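Local coordinates for Cag38821 (Sulfolobus islandicus rod-shaped virus 1, PDB 2X48), which is of unknown function but carries a probable helix-turn-helix, consistent with DNA binding in this archaeal virus, at residues L20-H25 and R50-S54. Residues are numbered along the deposited sequence; the frame is centred on the assembly and turned at random.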
loop_
_atom_site.group_PDB
_atom_site.type_symbol
_atom_site.label_atom_id
_atom_site.label_comp_id
_atom_site.label_asym_id
_atom_site.label_seq_id
_atom_site.Cartn_x
_atom_site.Cartn_y
_atom_site.Cartn_z
ATOM N N LEU A 20 1.513 -4.549 4.233
ATOM C CA LEU A 20 1.507 -3.211 3.637
ATOM C C LEU A 20 2.402 -3.207 2.420
ATOM O O LEU A 20 2.038 -2.651 1.378
ATOM C CB LEU A 20 1.983 -2.124 4.615
ATOM C CG LEU A 20 1.045 -1.618 5.715
ATOM C CD1 LEU A 20 1.791 -0.615 6.595
ATOM C CD2 LEU A 20 -0.224 -0.990 5.135
ATOM N N VAL A 21 3.578 -3.818 2.546
ATOM C CA VAL A 21 4.503 -3.920 1.412
ATOM C C VAL A 21 3.801 -4.585 0.229
ATOM O O VAL A 21 3.815 -4.051 -0.879
ATOM C CB VAL A 21 5.779 -4.695 1.784
ATOM C CG1 VAL A 21 6.578 -5.054 0.529
ATOM C CG2 VAL A 21 6.625 -3.872 2.759
ATOM N N SER A 22 3.155 -5.724 0.482
ATOM C CA SER A 22 2.440 -6.460 -0.554
ATOM C C SER A 22 1.380 -5.619 -1.257
ATOM O O SER A 22 1.288 -5.649 -2.483
ATOM C CB SER A 22 1.802 -7.713 0.021
ATOM O OG SER A 22 2.755 -8.749 0.145
ATOM N N VAL A 23 0.592 -4.867 -0.492
ATOM C CA VAL A 23 -0.422 -3.987 -1.081
ATOM C C VAL A 23 0.241 -2.874 -1.899
ATOM O O VAL A 23 -0.197 -2.557 -3.006
ATOM C CB VAL A 23 -1.333 -3.371 -0.011
ATOM C CG1 VAL A 23 -2.273 -2.327 -0.628
ATOM C CG2 VAL A 23 -2.141 -4.464 0.673
ATOM N N ALA A 24 1.310 -2.301 -1.355
ATOM C CA ALA A 24 2.067 -1.272 -2.043
ATOM C C ALA A 24 2.479 -1.788 -3.404
ATOM O O ALA A 24 2.272 -1.108 -4.410
ATOM C CB ALA A 24 3.296 -0.878 -1.230
ATOM N N HIS A 25 3.050 -2.993 -3.431
ATOM C CA HIS A 25 3.487 -3.630 -4.693
ATOM C C HIS A 25 2.343 -3.783 -5.688
ATOM O O HIS A 25 2.535 -3.521 -6.878
ATOM C CB HIS A 25 4.116 -5.016 -4.465
ATOM C CG HIS A 25 5.479 -4.981 -3.839
ATOM N ND1 HIS A 25 6.070 -6.101 -3.288
ATOM C CD2 HIS A 25 6.362 -3.968 -3.667
ATOM C CE1 HIS A 25 7.261 -5.779 -2.817
ATOM N NE2 HIS A 25 7.462 -4.491 -3.033
ATOM N N ARG A 50 10.606 3.011 -0.056
ATOM C CA ARG A 50 11.290 1.834 0.503
ATOM C C ARG A 50 10.581 0.546 0.120
ATOM O O ARG A 50 11.219 -0.447 -0.219
ATOM C CB ARG A 50 11.317 1.878 2.030
ATOM C CG ARG A 50 12.205 2.917 2.649
ATOM C CD ARG A 50 11.889 3.043 4.152
ATOM N NE ARG A 50 13.027 3.491 4.961
ATOM C CZ ARG A 50 12.965 3.744 6.269
ATOM N NH1 ARG A 50 11.810 3.603 6.928
ATOM N NH2 ARG A 50 14.056 4.143 6.927
ATOM N N TYR A 51 9.259 0.555 0.220
ATOM C CA TYR A 51 8.476 -0.643 -0.058
ATOM C C TYR A 51 8.633 -1.090 -1.500
ATOM O O TYR A 51 8.789 -2.276 -1.765
ATOM C CB TYR A 51 6.991 -0.414 0.238
ATOM C CG TYR A 51 6.616 -0.228 1.699
ATOM C CD1 TYR A 51 7.506 -0.529 2.733
ATOM C CD2 TYR A 51 5.340 0.211 2.042
ATOM C CE1 TYR A 51 7.140 -0.370 4.059
ATOM C CE2 TYR A 51 4.963 0.370 3.360
ATOM C CZ TYR A 51 5.868 0.080 4.366
ATOM O OH TYR A 51 5.491 0.236 5.677
ATOM N N LEU A 52 8.614 -0.136 -2.424
ATOM C CA LEU A 52 8.635 -0.440 -3.852
ATOM C C LEU A 52 10.005 -0.860 -4.364
ATOM O O LEU A 52 10.110 -1.361 -5.480
ATOM C CB LEU A 52 8.114 0.748 -4.671
ATOM C CG LEU A 52 6.688 1.200 -4.352
ATOM C CD1 LEU A 52 6.278 2.300 -5.292
ATOM C CD2 LEU A 52 5.719 0.042 -4.427
ATOM N N GLU A 53 11.049 -0.677 -3.557
ATOM C CA GLU A 53 12.388 -1.149 -3.933
ATOM C C GLU A 53 12.665 -2.587 -3.450
ATOM O O GLU A 53 13.818 -3.022 -3.445
ATOM C CB GLU A 53 13.475 -0.172 -3.443
ATOM C CG GLU A 53 13.754 -0.153 -1.936
ATOM C CD GLU A 53 14.876 0.808 -1.554
ATOM O OE1 GLU A 53 15.914 0.350 -1.022
ATOM O OE2 GLU A 53 14.725 2.024 -1.792
ATOM N N SER A 54 11.608 -3.316 -3.067
ATOM C CA SER A 54 11.728 -4.691 -2.541
ATOM C C SER A 54 11.125 -5.721 -3.506
ATOM O O SER A 54 10.171 -5.429 -4.240
ATOM C CB SER A 54 11.036 -4.808 -1.170
ATOM O OG SER A 54 11.592 -3.918 -0.210
#
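Three helices follow a two-stranded hairpin in this small protein, and helices 34-41 and 45-52 with their short turn form a probable helix-turn-helix unit. Here the first helix, 17-29, packs against the C-terminal end of the last, 45-52.

L20 meets the outer end of the Y51 ring. Its CB lies 4.1 Å from Y51 CE2, and its CD1 is 3.9 Å from Y51 OH. That hydroxyl is hydrogen-bonded to E17, one turn earlier on the same helix as L20. V21 makes a CH-pi contact: its CG2 sits over one face of the Y51 ring, 3.8 Å from the ring centroid. V23 packs on Y12 and L41. A24 is small enough to let the helices approach closely. Its CB is 4.0 Å from Y51 CB and 4.1 Å from L52 CD2, and it also touches I37 and L41 of helix 34-41. Y51 and A24 thus belong to the core shared by the helices.

H25 gives the polar end of the contact. Y51 O lies near the plane of the H25 ring, at its edge. H25 NE2 donates a hydrogen bond to Y51 O at 2.9 Å, and the same oxygen accepts the backbone bond from S54 N at 3.3 Å.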